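Local coordinates for oxetanocin-like protein (Pyrococcus furiosus, PDB 1XX7) that probably hydrolyses 2'-deoxyribonucleoside 5'-phosphates to the deoxyribonucleoside and phosphate, as a metal-dependent phosphohydrolase of the HD-domain family, at residues 16-19 and 20-23; 23-26 and 27-30; 137-140 and 141-145; 77-81 and 82-86; 105-108 and 109-112. One frame throughout, in Å; residues are numbered along the deposited sequence.

All five contacts are short-range ones inside a single all-helical HD domain. Contacts 1 and 2 come first along the chain and share Pro23, carrying it from helix 10-18 into helix 25-30, with centres about 14 Å apart. Contact 4 (77-86) follows, then contact 5 (105-112), then contact 3 on helix 123-145. Contact 4 is the hub: it packs on contacts 1, 2 and 5, its centre only about 9 Å from that of contact 1. Contact 3 reaches the group through Trp27 of contact 2. Contacts 3 and 5, about 33 Å apart between centres, lie on opposite sides of the chain's centre, while Arg24 and Glu79 bring contacts 2 and 4 close to the nickel.

Contact 1: 16-19 and 20-23; sequences AGKL and KRIP
Lys20 N donates to Gly17 O at 2.9 Å, from well above the carbonyl plane. Lys18 O takes two donors: Arg21 N, also from above its plane, and Ile22 N, which lies nearly along the C=O axis at 3.0 Å. Lys18 O is thus shared by two amides where helix 10-18 runs out into the loop that leads to helix 25-30.

Ile22, whose CB points back at residues 16-19, folds its side chain over the Lys18 peptide. Its CG1 is 3.3 Å from Lys18 O, and CD1 makes the carbon contact, 4.0 Å from Lys18 CB. In the HD-domain fold this corner lies near the metal centre, the Leu19 side chain being about 9 Å from the nickel; Leu19 and Ile22 both pack on Val38 at the start of helix 38-58.

The charged groups come last. Arg21 bends at its third torsion (chi3 -63°), which folds the guanidinium back over Lys18, with Lys18 CA 3.9 Å above one face. NH2 lies 4.0 Å from Lys18 CG and is hydrogen-bonded to Ile29 O of the third subunit. An alanine at Arg21 would remove the guanidinium and is likely to leave that Ile29 carbonyl without this donor and the flank of Lys18 uncovered. Lys20 runs out extended, and its NZ makes salt bridges to Glu36 and Asp135 of the second subunit.

Contact 2: 23-26 and 27-30; sequences PRMG and WLIK
Trp27 and Arg24 lie side by side and point the same way at the start of helix 25-30, where Arg24 holds the N-cap position. This short helix belongs to the HD domain and flanks its metal site, the Arg24 side chain being about 4 Å from the nickel. Trp27 CD1 touches Arg24 CB at 3.5 Å, and the indole and guanidinium planes stand 71° apart. Glu36 OE2 draws the two polar ends together, accepting from Trp27 NE1 and forming a salt bridge with Arg24 NE. A leucine in place of Trp27 would probably leave Glu36 without one of its donors and open a gap against Tyr143 and Ala140 of helix 123-145.

Leu28 comes next, with CG anti to its backbone N (chi1 178°), which brings its two methyls to Pro23 and Met25. CD1 meets Pro23 CG at 3.5 Å, and CD2 lies at the same distance from Met25 CE. The Pro23 and Leu28 pairing also faces the third subunit, where Leu28 and Pro23 of that chain pack on them in return.

Ile29 N donates to Met25 O at 2.9 Å, nearly straight at 173°. Met25 is bent at its second and third torsions, which curls the thioether along the helix until CE presses on Ile29 CD1 at 3.4 Å, a tight fit.

Lys30 sends NZ away to a salt bridge with Glu153. Its backbone N bonds to Gly26 O at 3.2 Å, while its CG rests 3.2 Å from the same oxygen.

Contact 3: 137-140 and 141-145; sequences IIQA and YEYEL
Gln139 tips its amide over the Tyr143 ring, NE2 foremost, one helical turn further on. NE2 sits 3.2 Å above the ring plane, over the centre, with amide and ring planes 45° apart. Two torsions put it there: CG is anti to the backbone N (chi1 -171°), and the bend at chi2 (60°) folds the amide forward along the helix. Gln139 CG also touches the ring, 3.5 Å from Tyr143 CE2.

The amide oxygen faces a set of polar partners. A water lies 2.9 Å from Gln139 OE1 and 2.7 Å from Glu142 OE1, bridging the two side chains. Lys20 NZ of the second subunit also binds Gln139 OE1, and Arg44 forms a salt bridge with Glu142 OE2, which lies 3.5 Å from Ile138 CG2.

Behind the side chains runs the regular backbone bonding of an alpha helix: Tyr141 N to Ile137 O, Glu142 N to Ile138 O, Tyr143 N to Gln139 O at 2.8 Å, and Glu144 N to Ala140 O. The Tyr141 ring turns its edge to Ile138 O.

All of this lies near the C-terminal end of helix 123-145. Tyr143 meets Trp27 of helix 25-30 edge-to-face, Ile138 packs on Val177 of helix 171-179, and Arg44 comes from helix 38-58.

Contact 4: 77-81 and 82-86; sequences LGEAI and ITDLP
The short helix 79-82, just after the metal-binding His75 and Asp76 of the HD motif, ends in this contact. Glu79 and Asp84 lie side by side where the chain leaves it, pointing the same way with their carboxylate planes 27° apart. Glu79 OE2 comes within 3.4 Å of Asp84 OD1, two acceptors with no bond between them, and Glu99 brings a third carboxylate close to Glu79. The Glu79 side chain is about 6 Å from the nickel. Asp84 OD2 is held by Met25 N, at the start of helix 25-30.

The turn itself is bonded through the backbone. Gly78 O accepts from Ile82 N at 3.0 Å, in the carbonyl plane, and from Ile81 N as well. Thr83 N donates to Glu79 O at 2.7 Å, with a bent N-H...O angle of 132°. Thr83 is also the first residue to leave helical geometry, and its positive phi (68°) turns the chain out of the helix into the loop before helix 87-90.

This piece of the HD fold is wedged among helices. Ile82 puts CB and CG1 each 3.5 Å from Gly78 O and packs on Ala98, while Ile81 lies against Ala102 and Val106 of the same helix 95-106. Ala80 packs on Leu15 and Lys18 of helix 10-18, and Ile81 also meets Leu15. Ile81 O accepts a hydrogen bond from Ser88 OG of the third subunit.

Contact 5: 105-108 and 109-112; sequences DVLP and EYTE
The Tyr110 ring has Glu109 CG over one face, 4.0 Å above the plane and above its centre. Leu107 CD1 lies at its edge, in the ring plane, 3.9 Å from Tyr110 CD2. The other methyl, Leu107 CD2, approaches the same ring carbon obliquely at 3.8 Å, so the forked end of the leucine takes up one corner of the ring.

Glu109 reaches its place through a first torsion of 70°, which sets CG between the backbone N and the carbonyl carbon, and the bend at chi2 turns the carboxylate back along the chain. OE1 then lies 3.2 Å from Pro108 CD, and OE2 lies very close to Leu107 CD2, a contact that is doubtful in detail.

Together these residues form the connection between two helices of the HD domain, 95-106 and 111-119, with Tyr110 at the N-cap position of the second. Pro108 and Glu109 make a short 3-10 turn, closed by Tyr110 N donating to Leu107 O at 2.9 Å. That bond is nearly straight at 170°, although the donor stands above the carbonyl plane.

One residue further on, Thr111 OG1 is modelled only 2.5 Å from Pro108 O, too short for the exact length to be trusted, and Thr111 N bonds weakly to the same oxygen; chi1 of -51° sets OG1 beside its own N, on that carbonyl's side. Leu107 also packs on Leu12 of helix 10-18, while Tyr110 packs on Leu50 of the second subunit.

Contact 1: 16-19 and 20-23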
loop_
_atom_site.group_PDB
_atom_site.type_symbol
_atom_site.label_atom_id
_atom_site.label_comp_id
_atom_site.label_asym_id
_atom_site.label_seq_id
_atom_site.Cartn_x
_atom_site.Cartn_y
_atom_site.Cartn_z
ATOM N N ALA A 16 14.317 -16.541 -6.444
ATOM C CA ALA A 16 14.247 -16.090 -5.054
ATOM C C ALA A 16 13.693 -14.652 -4.876
ATOM O O ALA A 16 13.053 -14.338 -3.871
ATOM C CB ALA A 16 15.673 -16.193 -4.370
ATOM N N GLY A 17 13.993 -13.769 -5.811
ATOM C CA GLY A 17 13.395 -12.438 -5.819
ATOM C C GLY A 17 11.866 -12.442 -5.896
ATOM O O GLY A 17 11.223 -11.555 -5.386
ATOM N N LYS A 18 11.289 -13.448 -6.523
ATOM C CA LYS A 18 9.838 -13.613 -6.535
ATOM C C LYS A 18 9.199 -13.698 -5.122
ATOM O O LYS A 18 8.100 -13.148 -4.876
ATOM C CB LYS A 18 9.477 -14.811 -7.372
ATOM C CG LYS A 18 9.632 -14.626 -8.846
ATOM C CD LYS A 18 9.163 -15.942 -9.523
ATOM C CE LYS A 18 9.268 -16.015 -11.057
ATOM N NZ LYS A 18 9.344 -14.662 -11.596
ATOM N N LEU A 19 9.933 -14.311 -4.191
ATOM C CA LEU A 19 9.518 -14.363 -2.792
ATOM C C LEU A 19 9.450 -13.034 -2.131
ATOM O O LEU A 19 8.799 -12.929 -1.097
ATOM C CB LEU A 19 10.438 -15.250 -1.949
ATOM C CG LEU A 19 10.569 -16.724 -2.313
ATOM C CD1 LEU A 19 11.250 -17.482 -1.146
ATOM C CD2 LEU A 19 9.269 -17.327 -2.634
ATOM N N LYS A 20 10.120 -12.006 -2.696
ATOM C CA LYS A 20 10.020 -10.659 -2.123
ATOM C C LYS A 20 8.650 -10.047 -2.369
ATOM O O LYS A 20 8.240 -9.142 -1.659
ATOM C CB LYS A 20 11.081 -9.707 -2.643
ATOM C CG LYS A 20 12.522 -10.113 -2.298
ATOM C CD LYS A 20 13.468 -9.023 -2.781
ATOM C CE LYS A 20 14.958 -9.406 -2.750
ATOM N NZ LYS A 20 15.802 -8.159 -2.977
ATOM N N ARG A 21 7.976 -10.533 -3.379
ATOM C CA ARG A 21 6.724 -9.949 -3.850
ATOM C C ARG A 21 5.506 -10.822 -3.561
ATOM O O ARG A 21 4.430 -10.290 -3.416
ATOM C CB ARG A 21 6.826 -9.674 -5.333
ATOM C CG ARG A 21 7.975 -8.774 -5.583
ATOM C CD ARG A 21 7.981 -8.246 -6.944
ATOM N NE ARG A 21 8.114 -9.272 -7.953
ATOM C CZ ARG A 21 9.255 -9.811 -8.363
ATOM N NH1 ARG A 21 10.413 -9.511 -7.803
ATOM N NH2 ARG A 21 9.228 -10.715 -9.327
ATOM N N ILE A 22 5.703 -12.137 -3.467
ATOM C CA ILE A 22 4.617 -13.077 -3.199
ATOM C C ILE A 22 4.134 -12.936 -1.735
ATOM O O ILE A 22 4.934 -13.000 -0.802
ATOM C CB ILE A 22 5.055 -14.545 -3.595
ATOM C CG1 ILE A 22 5.140 -14.643 -5.120
ATOM C CG2 ILE A 22 4.065 -15.591 -3.091
ATOM C CD1 ILE A 22 5.983 -15.832 -5.658
ATOM N N PRO A 23 2.838 -12.608 -1.540
ATOM C CA PRO A 23 2.347 -12.457 -0.170
ATOM C C PRO A 23 2.093 -13.796 0.570
ATOM O O PRO A 23 1.835 -14.869 -0.011
ATOM C CB PRO A 23 1.048 -11.622 -0.321
ATOM C CG PRO A 23 0.641 -11.788 -1.693
ATOM C CD PRO A 23 1.781 -12.302 -2.536
#

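Contact 2: 23-26 and 27-30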
loop_
_atom_site.group_PDB
_atom_site.type_symbol
_atom_site.label_atom_id
_atom_site.label_comp_id
_atom_site.label_asym_id
_atom_site.label_seq_id
_atom_site.Cartn_x
_atom_site.Cartn_y
_atom_site.Cartn_z
ATOM N N PRO A 23 2.838 -12.608 -1.540
ATOM C CA PRO A 23 2.347 -12.457 -0.170
ATOM C C PRO A 23 2.093 -13.796 0.570
ATOM O O PRO A 23 1.835 -14.869 -0.011
ATOM C CB PRO A 23 1.048 -11.622 -0.321
ATOM C CG PRO A 23 0.641 -11.788 -1.693
ATOM C CD PRO A 23 1.781 -12.302 -2.536
ATOM N N ARG A 24 2.277 -13.710 1.862
ATOM C CA ARG A 24 1.797 -14.706 2.758
ATOM C C ARG A 24 0.221 -14.585 2.782
ATOM O O ARG A 24 -0.355 -13.626 3.384
ATOM C CB ARG A 24 2.450 -14.440 4.111
ATOM C CG ARG A 24 3.947 -14.715 4.085
ATOM C CD ARG A 24 4.237 -16.190 4.429
ATOM N NE ARG A 24 3.994 -16.436 5.861
ATOM C CZ ARG A 24 3.845 -17.643 6.441
ATOM N NH1 ARG A 24 3.636 -17.728 7.752
ATOM N NH2 ARG A 24 3.886 -18.758 5.721
ATOM N N MET A 25 -0.433 -15.545 2.121
ATOM C CA MET A 25 -1.865 -15.444 1.745
ATOM C C MET A 25 -2.833 -15.532 2.915
ATOM O O MET A 25 -3.851 -14.853 2.917
ATOM C CB MET A 25 -2.242 -16.487 0.671
ATOM C CG MET A 25 -1.775 -16.114 -0.731
ATOM S SD MET A 25 -2.594 -14.656 -1.524
ATOM C CE MET A 25 -4.183 -14.770 -0.881
ATOM N N GLY A 26 -2.501 -16.343 3.903
ATOM C CA GLY A 26 -3.273 -16.434 5.142
ATOM C C GLY A 26 -3.611 -15.048 5.705
ATOM O O GLY A 26 -4.777 -14.729 5.927
ATOM N N TRP A 27 -2.598 -14.196 5.876
ATOM C CA TRP A 27 -2.838 -12.824 6.381
ATOM C C TRP A 27 -3.775 -12.055 5.423
ATOM O O TRP A 27 -4.725 -11.411 5.844
ATOM C CB TRP A 27 -1.521 -12.042 6.585
ATOM C CG TRP A 27 -0.413 -12.817 7.294
ATOM C CD1 TRP A 27 0.841 -13.040 6.824
ATOM C CD2 TRP A 27 -0.479 -13.472 8.590
ATOM N NE1 TRP A 27 1.553 -13.792 7.717
ATOM C CE2 TRP A 27 0.786 -14.052 8.823
ATOM C CE3 TRP A 27 -1.486 -13.615 9.573
ATOM C CZ2 TRP A 27 1.087 -14.786 9.993
ATOM C CZ3 TRP A 27 -1.183 -14.353 10.763
ATOM C CH2 TRP A 27 0.085 -14.941 10.943
ATOM N N LEU A 28 -3.490 -12.159 4.137
ATOM C CA LEU A 28 -4.071 -11.300 3.153
ATOM C C LEU A 28 -5.567 -11.541 3.043
ATOM O O LEU A 28 -6.378 -10.596 3.008
ATOM C CB LEU A 28 -3.337 -11.528 1.832
ATOM C CG LEU A 28 -3.696 -10.828 0.536
ATOM C CD1 LEU A 28 -2.571 -10.931 -0.496
ATOM C CD2 LEU A 28 -4.992 -11.439 -0.015
ATOM N N ILE A 29 -5.916 -12.813 3.050
ATOM C CA ILE A 29 -7.284 -13.247 3.017
ATOM C C ILE A 29 -8.069 -12.896 4.309
ATOM O O ILE A 29 -9.261 -12.671 4.244
ATOM C CB ILE A 29 -7.353 -14.760 2.696
ATOM C CG1 ILE A 29 -6.828 -14.984 1.263
ATOM C CG2 ILE A 29 -8.794 -15.251 2.787
ATOM C CD1 ILE A 29 -6.577 -16.367 0.891
ATOM N N LYS A 30 -7.389 -12.892 5.453
ATOM C CA LYS A 30 -7.918 -12.383 6.669
ATOM C C LYS A 30 -8.197 -10.864 6.683
ATOM O O LYS A 30 -8.877 -10.401 7.560
ATOM C CB LYS A 30 -6.995 -12.708 7.835
ATOM C CG LYS A 30 -6.987 -14.150 8.223
ATOM C CD LYS A 30 -8.241 -14.481 8.979
ATOM C CE LYS A 30 -8.344 -15.929 9.312
ATOM N NZ LYS A 30 -9.412 -16.040 10.389
#

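Contact 3: 137-140 and 141-145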
loop_
_atom_site.group_PDB
_atom_site.type_symbol
_atom_site.label_atom_id
_atom_site.label_comp_id
_atom_site.label_asym_id
_atom_site.label_seq_id
_atom_site.Cartn_x
_atom_site.Cartn_y
_atom_site.Cartn_z
ATOM N N ILE A 137 3.129 -17.593 14.481
ATOM C CA ILE A 137 2.349 -17.347 15.650
ATOM C C ILE A 137 2.709 -16.004 16.204
ATOM O O ILE A 137 1.832 -15.255 16.669
ATOM C CB ILE A 137 2.593 -18.422 16.773
ATOM C CG1 ILE A 137 2.217 -19.821 16.296
ATOM C CG2 ILE A 137 1.750 -18.100 18.021
ATOM C CD1 ILE A 137 2.742 -20.883 17.234
ATOM N N ILE A 138 3.996 -15.699 16.188
ATOM C CA ILE A 138 4.464 -14.414 16.664
ATOM C C ILE A 138 4.017 -13.298 15.714
ATOM O O ILE A 138 3.651 -12.232 16.178
ATOM C CB ILE A 138 5.996 -14.390 16.888
ATOM C CG1 ILE A 138 6.392 -15.330 18.027
ATOM C CG2 ILE A 138 6.460 -12.980 17.247
ATOM C CD1 ILE A 138 7.941 -15.658 18.100
ATOM N N GLN A 139 4.024 -13.571 14.407
ATOM C CA GLN A 139 3.502 -12.639 13.421
ATOM C C GLN A 139 2.024 -12.353 13.635
ATOM O O GLN A 139 1.596 -11.218 13.484
ATOM C CB GLN A 139 3.748 -13.136 11.991
ATOM C CG GLN A 139 3.405 -12.076 10.910
ATOM C CD GLN A 139 4.224 -10.823 11.081
ATOM O OE1 GLN A 139 5.459 -10.865 10.979
ATOM N NE2 GLN A 139 3.555 -9.701 11.386
ATOM N N ALA A 140 1.269 -13.371 14.055
ATOM C CA ALA A 140 -0.157 -13.225 14.359
ATOM C C ALA A 140 -0.379 -12.284 15.529
ATOM O O ALA A 140 -1.200 -11.362 15.426
ATOM C CB ALA A 140 -0.823 -14.584 14.595
ATOM N N TYR A 141 0.415 -12.448 16.577
ATOM C CA TYR A 141 0.438 -11.514 17.703
ATOM C C TYR A 141 0.810 -10.064 17.261
ATOM O O TYR A 141 0.174 -9.098 17.642
ATOM C CB TYR A 141 1.398 -12.060 18.773
ATOM C CG TYR A 141 1.853 -11.031 19.769
ATOM C CD1 TYR A 141 1.047 -10.682 20.867
ATOM C CD2 TYR A 141 3.065 -10.388 19.606
ATOM C CE1 TYR A 141 1.448 -9.726 21.767
ATOM C CE2 TYR A 141 3.489 -9.407 20.514
ATOM C CZ TYR A 141 2.682 -9.088 21.589
ATOM O OH TYR A 141 3.099 -8.127 22.471
ATOM N N GLU A 142 1.828 -9.923 16.417
ATOM C CA GLU A 142 2.208 -8.604 15.895
ATOM C C GLU A 142 1.076 -8.010 15.085
ATOM O O GLU A 142 0.829 -6.837 15.208
ATOM C CB GLU A 142 3.472 -8.693 15.040
ATOM C CG GLU A 142 4.684 -9.103 15.896
ATOM C CD GLU A 142 5.899 -9.395 15.094
ATOM O OE1 GLU A 142 6.644 -8.469 14.735
ATOM O OE2 GLU A 142 6.113 -10.545 14.802
ATOM N N TYR A 143 0.378 -8.811 14.264
ATOM C CA TYR A 143 -0.721 -8.263 13.457
ATOM C C TYR A 143 -1.925 -7.884 14.317
ATOM O O TYR A 143 -2.566 -6.922 14.028
ATOM C CB TYR A 143 -1.126 -9.157 12.273
ATOM C CG TYR A 143 -0.173 -9.104 11.101
ATOM C CD1 TYR A 143 0.467 -7.892 10.707
ATOM C CD2 TYR A 143 0.086 -10.255 10.365
ATOM C CE1 TYR A 143 1.397 -7.874 9.596
ATOM C CE2 TYR A 143 0.931 -10.239 9.264
ATOM C CZ TYR A 143 1.600 -9.052 8.888
ATOM O OH TYR A 143 2.433 -9.143 7.824
ATOM N N GLU A 144 -2.169 -8.610 15.397
ATOM C CA GLU A 144 -3.158 -8.221 16.393
ATOM C C GLU A 144 -2.859 -6.878 17.084
ATOM O O GLU A 144 -3.760 -6.098 17.291
ATOM C CB GLU A 144 -3.297 -9.303 17.441
ATOM C CG GLU A 144 -3.930 -10.582 16.886
ATOM C CD GLU A 144 -3.949 -11.747 17.885
ATOM O OE1 GLU A 144 -3.501 -11.586 19.047
ATOM O OE2 GLU A 144 -4.418 -12.839 17.500
ATOM N N LEU A 145 -1.604 -6.621 17.415
ATOM C CA LEU A 145 -1.193 -5.331 17.932
ATOM C C LEU A 145 -1.518 -4.130 16.994
ATOM O O LEU A 145 -1.720 -3.026 17.457
ATOM C CB LEU A 145 0.312 -5.375 18.239
ATOM C CG LEU A 145 0.820 -6.190 19.449
ATOM C CD1 LEU A 145 2.338 -5.945 19.611
ATOM C CD2 LEU A 145 0.098 -5.759 20.717
HETATM O O HOH W 1 7.287 -9.006 12.160
#

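Contact 4: 77-81 and 82-86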
loop_
_atom_site.group_PDB
_atom_site.type_symbol
_atom_site.label_atom_id
_atom_site.label_comp_id
_atom_site.label_asym_id
_atom_site.label_seq_id
_atom_site.Cartn_x
_atom_site.Cartn_y
_atom_site.Cartn_z
ATOM N N LEU A 77 10.943 -21.860 -0.862
ATOM C CA LEU A 77 11.387 -21.364 -2.150
ATOM C C LEU A 77 10.556 -21.897 -3.343
ATOM O O LEU A 77 10.426 -21.216 -4.370
ATOM C CB LEU A 77 12.847 -21.720 -2.335
ATOM C CG LEU A 77 13.628 -21.091 -3.480
ATOM C CD1 LEU A 77 13.370 -19.546 -3.650
ATOM C CD2 LEU A 77 15.106 -21.394 -3.218
ATOM N N GLY A 78 9.984 -23.098 -3.186
ATOM C CA GLY A 78 9.033 -23.637 -4.149
ATOM C C GLY A 78 7.772 -22.783 -4.338
ATOM O O GLY A 78 7.082 -22.898 -5.367
ATOM N N GLU A 79 7.495 -21.918 -3.357
ATOM C CA GLU A 79 6.388 -20.975 -3.440
ATOM C C GLU A 79 6.640 -19.845 -4.440
ATOM O O GLU A 79 5.698 -19.204 -4.876
ATOM C CB GLU A 79 6.028 -20.431 -2.043
ATOM C CG GLU A 79 5.664 -21.562 -1.107
ATOM C CD GLU A 79 5.075 -21.153 0.229
ATOM O OE1 GLU A 79 5.209 -19.984 0.678
ATOM O OE2 GLU A 79 4.500 -22.052 0.855
ATOM N N ALA A 80 7.905 -19.628 -4.821
ATOM C CA ALA A 80 8.242 -18.743 -5.915
ATOM C C ALA A 80 7.519 -19.134 -7.186
ATOM O O ALA A 80 7.157 -18.283 -7.975
ATOM C CB ALA A 80 9.774 -18.710 -6.158
ATOM N N ILE A 81 7.295 -20.423 -7.353
ATOM C CA ILE A 81 6.566 -21.009 -8.496
ATOM C C ILE A 81 5.073 -21.281 -8.206
ATOM O O ILE A 81 4.199 -20.951 -8.999
ATOM C CB ILE A 81 7.330 -22.313 -8.913
ATOM C CG1 ILE A 81 8.823 -21.954 -9.057
ATOM C CG2 ILE A 81 6.758 -22.929 -10.161
ATOM C CD1 ILE A 81 9.629 -22.849 -9.879
ATOM N N ILE A 82 4.800 -21.845 -7.038
ATOM C CA ILE A 82 3.467 -22.353 -6.662
ATOM C C ILE A 82 2.595 -21.289 -5.965
ATOM O O ILE A 82 1.369 -21.425 -5.942
ATOM C CB ILE A 82 3.620 -23.580 -5.717
ATOM C CG1 ILE A 82 4.327 -24.754 -6.428
ATOM C CG2 ILE A 82 2.269 -24.018 -5.085
ATOM C CD1 ILE A 82 3.733 -25.135 -7.791
ATOM N N THR A 83 3.239 -20.227 -5.451
ATOM C CA THR A 83 2.649 -19.258 -4.494
ATOM C C THR A 83 2.402 -19.920 -3.142
ATOM O O THR A 83 2.570 -21.120 -2.992
ATOM C CB THR A 83 1.328 -18.565 -4.970
ATOM O OG1 THR A 83 0.222 -19.495 -4.917
ATOM C CG2 THR A 83 1.501 -18.025 -6.377
ATOM N N ASP A 84 2.036 -19.095 -2.163
ATOM C CA ASP A 84 1.769 -19.542 -0.835
ATOM C C ASP A 84 0.270 -19.945 -0.769
ATOM O O ASP A 84 -0.584 -19.131 -0.497
ATOM C CB ASP A 84 2.087 -18.409 0.153
ATOM C CG ASP A 84 1.884 -18.812 1.586
ATOM O OD1 ASP A 84 1.956 -20.020 1.882
ATOM O OD2 ASP A 84 1.616 -17.934 2.420
ATOM N N LEU A 85 -0.032 -21.205 -1.017
ATOM C CA LEU A 85 -1.410 -21.658 -0.998
ATOM C C LEU A 85 -1.976 -21.614 0.433
ATOM O O LEU A 85 -1.374 -22.156 1.377
ATOM C CB LEU A 85 -1.543 -23.045 -1.629
ATOM C CG LEU A 85 -1.088 -23.074 -3.090
ATOM C CD1 LEU A 85 -1.168 -24.489 -3.666
ATOM C CD2 LEU A 85 -1.882 -22.113 -3.939
ATOM N N PRO A 86 -3.104 -20.896 0.606
ATOM C CA PRO A 86 -3.729 -20.840 1.929
ATOM C C PRO A 86 -4.385 -22.165 2.281
ATOM O O PRO A 86 -4.511 -23.060 1.412
ATOM C CB PRO A 86 -4.768 -19.705 1.786
ATOM C CG PRO A 86 -5.067 -19.626 0.293
ATOM C CD PRO A 86 -3.851 -20.117 -0.414
#

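Contact 5: 105-108 and 109-112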
loop_
_atom_site.group_PDB
_atom_site.type_symbol
_atom_site.label_atom_id
_atom_site.label_comp_id
_atom_site.label_asym_id
_atom_site.label_seq_id
_atom_site.Cartn_x
_atom_site.Cartn_y
_atom_site.Cartn_z
ATOM N N ASP A 105 12.637 -29.407 -10.101
ATOM C CA ASP A 105 12.908 -28.884 -11.455
ATOM C C ASP A 105 13.901 -27.721 -11.528
ATOM O O ASP A 105 14.489 -27.504 -12.577
ATOM C CB ASP A 105 11.606 -28.478 -12.153
ATOM C CG ASP A 105 10.803 -29.662 -12.600
ATOM O OD1 ASP A 105 11.378 -30.771 -12.627
ATOM O OD2 ASP A 105 9.603 -29.487 -12.921
ATOM N N VAL A 106 14.088 -26.982 -10.434
ATOM C CA VAL A 106 15.007 -25.836 -10.440
ATOM C C VAL A 106 16.264 -25.991 -9.596
ATOM O O VAL A 106 17.330 -25.511 -9.991
ATOM C CB VAL A 106 14.314 -24.520 -9.995
ATOM C CG1 VAL A 106 13.289 -24.087 -11.029
ATOM C CG2 VAL A 106 13.718 -24.621 -8.573
ATOM N N LEU A 107 16.117 -26.607 -8.424
ATOM C CA LEU A 107 17.216 -26.834 -7.468
ATOM C C LEU A 107 17.242 -28.316 -7.066
ATOM O O LEU A 107 17.091 -28.652 -5.882
ATOM C CB LEU A 107 17.019 -25.973 -6.208
ATOM C CG LEU A 107 17.263 -24.464 -6.281
ATOM C CD1 LEU A 107 16.660 -23.777 -5.065
ATOM C CD2 LEU A 107 18.769 -24.170 -6.400
ATOM N N PRO A 108 17.463 -29.210 -8.043
ATOM C CA PRO A 108 17.422 -30.661 -7.755
ATOM C C PRO A 108 18.373 -31.089 -6.623
ATOM O O PRO A 108 18.134 -32.081 -5.974
ATOM C CB PRO A 108 17.816 -31.307 -9.091
ATOM C CG PRO A 108 18.452 -30.187 -9.897
ATOM C CD PRO A 108 17.809 -28.926 -9.447
ATOM N N GLU A 109 19.414 -30.300 -6.393
ATOM C CA GLU A 109 20.397 -30.531 -5.331
ATOM C C GLU A 109 19.932 -30.189 -3.903
ATOM O O GLU A 109 20.645 -30.465 -2.961
ATOM C CB GLU A 109 21.687 -29.746 -5.654
ATOM C CG GLU A 109 21.573 -28.203 -5.535
ATOM C CD GLU A 109 20.961 -27.486 -6.770
ATOM O OE1 GLU A 109 20.387 -28.132 -7.672
ATOM O OE2 GLU A 109 21.062 -26.241 -6.825
ATOM N N TYR A 110 18.760 -29.573 -3.750
ATOM C CA TYR A 110 18.181 -29.339 -2.423
ATOM C C TYR A 110 16.880 -30.119 -2.231
ATOM O O TYR A 110 16.004 -29.718 -1.443
ATOM C CB TYR A 110 17.927 -27.843 -2.196
ATOM C CG TYR A 110 19.182 -27.002 -2.223
ATOM C CD1 TYR A 110 20.297 -27.354 -1.452
ATOM C CD2 TYR A 110 19.259 -25.857 -3.005
ATOM C CE1 TYR A 110 21.465 -26.600 -1.476
ATOM C CE2 TYR A 110 20.419 -25.084 -3.021
ATOM C CZ TYR A 110 21.518 -25.471 -2.251
ATOM O OH TYR A 110 22.671 -24.732 -2.263
ATOM N N THR A 111 16.748 -31.232 -2.947
ATOM C CA THR A 111 15.511 -32.016 -2.913
ATOM C C THR A 111 15.361 -32.712 -1.564
ATOM O O THR A 111 14.286 -32.670 -0.959
ATOM C CB THR A 111 15.479 -33.084 -4.040
ATOM O OG1 THR A 111 15.782 -32.464 -5.283
ATOM C CG2 THR A 111 14.107 -33.721 -4.140
ATOM N N GLU A 112 16.455 -33.340 -1.118
ATOM C CA GLU A 112 16.500 -34.044 0.159
ATOM C C GLU A 112 16.333 -33.107 1.337
ATOM O O GLU A 112 15.771 -33.505 2.346
ATOM C CB GLU A 112 17.798 -34.842 0.314
#